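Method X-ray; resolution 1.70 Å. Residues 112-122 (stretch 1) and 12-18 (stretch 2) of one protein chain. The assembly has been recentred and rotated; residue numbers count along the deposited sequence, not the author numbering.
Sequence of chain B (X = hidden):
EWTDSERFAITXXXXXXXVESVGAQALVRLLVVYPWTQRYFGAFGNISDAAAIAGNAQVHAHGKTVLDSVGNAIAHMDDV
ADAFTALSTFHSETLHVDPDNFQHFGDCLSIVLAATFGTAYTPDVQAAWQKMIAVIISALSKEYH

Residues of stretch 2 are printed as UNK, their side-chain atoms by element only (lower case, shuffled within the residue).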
# COMPACT_ATOMS: atom_id res chain seq x y z
N VAL B 112 0.86 -20.37 -2.77
CA VAL B 112 0.77 -21.74 -2.35
C VAL B 112 -0.24 -22.55 -3.24
O VAL B 112 0.03 -23.74 -3.52
CB VAL B 112 0.45 -21.84 -0.86
CG1 VAL B 112 0.14 -23.29 -0.46
CG2 VAL B 112 1.62 -21.39 -0.06
N LEU B 113 -1.39 -21.97 -3.56
CA LEU B 113 -2.36 -22.69 -4.38
C LEU B 113 -1.72 -22.94 -5.75
O LEU B 113 -1.84 -24.02 -6.27
CB LEU B 113 -3.65 -21.92 -4.59
CG LEU B 113 -4.46 -21.73 -3.32
CD1 LEU B 113 -5.65 -20.86 -3.58
CD2 LEU B 113 -4.87 -23.04 -2.68
N ALA B 114 -1.06 -21.94 -6.33
CA ALA B 114 -0.28 -22.16 -7.62
C ALA B 114 0.71 -23.31 -7.52
O ALA B 114 0.78 -24.22 -8.39
CB ALA B 114 0.42 -20.88 -8.02
N ALA B 115 1.52 -23.31 -6.46
CA ALA B 115 2.53 -24.37 -6.24
C ALA B 115 1.86 -25.76 -6.09
O ALA B 115 2.41 -26.77 -6.62
CB ALA B 115 3.41 -24.03 -5.04
N THR B 116 0.71 -25.77 -5.43
CA THR B 116 0.03 -26.99 -5.09
C THR B 116 -0.71 -27.57 -6.31
O THR B 116 -0.75 -28.81 -6.47
CB THR B 116 -0.98 -26.73 -3.94
OG1 THR B 116 -0.25 -26.33 -2.74
CG2 THR B 116 -1.81 -27.97 -3.59
N PHE B 117 -1.33 -26.72 -7.14
CA PHE B 117 -2.23 -27.17 -8.21
C PHE B 117 -1.62 -27.11 -9.58
O PHE B 117 -2.17 -27.77 -10.50
CB PHE B 117 -3.58 -26.46 -8.11
CG PHE B 117 -4.37 -26.92 -6.95
CD1 PHE B 117 -5.14 -28.13 -7.04
CD2 PHE B 117 -4.39 -26.21 -5.76
CE1 PHE B 117 -5.83 -28.57 -5.91
CE2 PHE B 117 -5.12 -26.62 -4.69
CZ PHE B 117 -5.81 -27.85 -4.75
N GLY B 118 -0.46 -26.45 -9.71
CA GLY B 118 0.22 -26.35 -11.03
C GLY B 118 -0.73 -25.84 -12.11
O GLY B 118 -1.48 -24.84 -11.91
N THR B 119 -0.77 -26.53 -13.26
CA THR B 119 -1.46 -26.02 -14.44
C THR B 119 -2.93 -26.03 -14.25
O THR B 119 -3.65 -25.31 -14.90
CB THR B 119 -1.07 -26.82 -15.71
OG1 THR B 119 -1.32 -28.17 -15.41
CG2 THR B 119 0.42 -26.61 -16.01
N ALA B 120 -3.42 -26.74 -13.25
CA ALA B 120 -4.83 -26.63 -12.88
C ALA B 120 -5.28 -25.28 -12.32
O ALA B 120 -6.52 -24.95 -12.22
CB ALA B 120 -5.18 -27.70 -11.88
N TYR B 121 -4.30 -24.51 -11.83
CA TYR B 121 -4.58 -23.14 -11.32
C TYR B 121 -4.49 -22.24 -12.50
O TYR B 121 -3.55 -21.53 -12.74
CB TYR B 121 -3.56 -22.80 -10.23
CG TYR B 121 -3.92 -21.62 -9.35
CD1 TYR B 121 -5.02 -21.64 -8.55
CD2 TYR B 121 -3.04 -20.55 -9.23
CE1 TYR B 121 -5.33 -20.60 -7.67
CE2 TYR B 121 -3.30 -19.52 -8.36
CZ TYR B 121 -4.43 -19.55 -7.56
OH TYR B 121 -4.70 -18.53 -6.68
N THR B 122 -5.47 -22.40 -13.40
CA THR B 122 -5.49 -21.67 -14.63
C THR B 122 -5.69 -20.17 -14.40
O THR B 122 -6.13 -19.76 -13.33
CB THR B 122 -6.68 -22.15 -15.52
OG1 THR B 122 -7.88 -22.04 -14.80
CG2 THR B 122 -6.44 -23.54 -15.95
N UNK B 12 -14.68 -26.22 -6.41
CA UNK B 12 -13.97 -27.41 -6.92
C UNK B 12 -12.53 -27.46 -6.45
O UNK B 12 -12.04 -28.52 -6.10
c UNK B 12 -15.38 -27.51 -9.00
c UNK B 12 -13.99 -27.65 -8.45
o UNK B 12 -13.19 -26.69 -9.11
N UNK B 13 -11.85 -26.33 -6.46
CA UNK B 13 -10.48 -26.34 -5.99
C UNK B 13 -10.47 -26.59 -4.49
O UNK B 13 -9.61 -27.34 -4.02
c UNK B 13 -8.00 -24.51 -4.68
c UNK B 13 -9.80 -24.98 -6.33
c UNK B 13 -7.49 -24.03 -6.95
c UNK B 13 -8.29 -25.02 -6.08
N UNK B 14 -11.40 -26.02 -3.74
CA UNK B 14 -11.46 -26.15 -2.29
C UNK B 14 -11.64 -27.58 -1.89
O UNK B 14 -11.05 -28.06 -0.91
c UNK B 14 -9.81 -23.86 2.67
c UNK B 14 -11.77 -24.97 1.93
c UNK B 14 -10.94 -24.56 3.01
c UNK B 14 -12.51 -25.33 -0.21
c UNK B 14 -12.55 -25.33 -1.66
c UNK B 14 -11.44 -24.74 0.60
c UNK B 14 -10.24 -24.09 0.29
c UNK B 14 -9.45 -23.60 1.37
c UNK B 14 -13.38 -25.86 0.66
n UNK B 14 -12.93 -25.68 1.94
N UNK B 15 -12.41 -28.32 -2.70
CA UNK B 15 -12.64 -29.73 -2.37
C UNK B 15 -11.37 -30.57 -2.41
O UNK B 15 -11.36 -31.70 -1.86
c UNK B 15 -13.68 -30.30 -3.32
N UNK B 16 -10.28 -30.07 -3.00
CA UNK B 16 -9.03 -30.78 -3.07
C UNK B 16 -7.95 -30.12 -2.18
O UNK B 16 -6.82 -30.53 -2.26
c UNK B 16 -9.39 -32.76 -7.52
c UNK B 16 -8.48 -30.80 -4.47
c UNK B 16 -9.39 -31.48 -5.47
c UNK B 16 -8.74 -31.56 -6.84
n UNK B 16 -9.15 -32.78 -8.98
N UNK B 17 -8.31 -29.10 -1.40
CA UNK B 17 -7.26 -28.42 -0.55
C UNK B 17 -7.07 -29.21 0.77
O UNK B 17 -8.00 -29.37 1.54
c UNK B 17 -7.49 -26.11 -1.51
c UNK B 17 -7.66 -26.96 -0.24
c UNK B 17 -6.87 -26.40 0.94
N UNK B 18 -5.85 -29.58 1.02
CA UNK B 18 -5.42 -30.09 2.29
C UNK B 18 -5.14 -28.86 3.17
O UNK B 18 -4.13 -28.19 3.00
o UNK B 18 -3.83 -30.90 4.47
c UNK B 18 -3.60 -31.47 3.43
c UNK B 18 -4.15 -30.94 2.12
n UNK B 18 -2.84 -32.52 3.37

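Position 12 has three side-chain atoms: one carbon that carries an oxygen and a second carbon. Nothing on stretch 1 comes within 7 Å of them. A beta-branched side chain with one hydroxyl is threonine, T12, and its hydroxyl is satisfied by a hydrogen bond elsewhere in the structure.

Position 13 carries four carbons, forked at the second, with no polar atom. Its CA-to-CB bond points toward stretch 1, and the branched carbon lies over the face of the F117 ring, while other atoms meet L113 and Y121. The fork at the second carbon identifies leucine, L13. Its CG sits 4.0 Å from the centroid of the F117 ring, 16° off the normal, a CH-pi contact. CD2 of L13 lies 3.6 Å from CE2 of F117 and 4.0 Å from CD2 of L113, and CD1 of L13 lies 3.8 Å from CD1 of Y121. A compact, forked, apolar side chain can thus touch three neighbours in a buried site.

Position 14 has one carbon followed by fused five- and six-membered rings, eight carbons and one nitrogen. Its CA-to-CB bond points away from stretch 1, and no atom makes contact there. The indole makes it tryptophan, W14, which opens a type I turn running to position 17. Pointing away, the bulky indole is accommodated without meeting stretch 1, though its end comes nearer.

Position 15 has a single side-chain carbon, directed away and exposed: alanine, A15, a small residue inside the turn.

Position 16 has four carbons in a row ending in nitrogen; CA-to-CB points toward stretch 1, and CB meets the edge of the F117 ring. It is lysine, K16, and its CB lies 3.8 Å from CE1 of F117. The aliphatic base packs, whereas the end of the chain leads away from stretch 1.

Position 17 has three carbons, one bearing the other two, and they reach L113 and F117. This is valine, V17. Its CG2 lies 4.0 Å from CE2 of F117 and 4.2 Å from CD2 of L113, so a short branched side chain sets one methyl against both from a sideways CA-to-CB bond. The turn closes with N of V17 bonded to O of W14 at 3.0 Å.

Position 18 has two carbons, the second carrying one oxygen and one nitrogen, and none touches stretch 1. It is asparagine, N18; its side chain caps the following helix.

The contact is wholly apolar, without a hydrogen bond across it. F117 and L13 form the centre: L13 lies over one face of the F117 ring, with K16 and V17 at the ring edge, and L113 and Y121 pack against L13.

Stretch 2 (12-18) TLWAKVN
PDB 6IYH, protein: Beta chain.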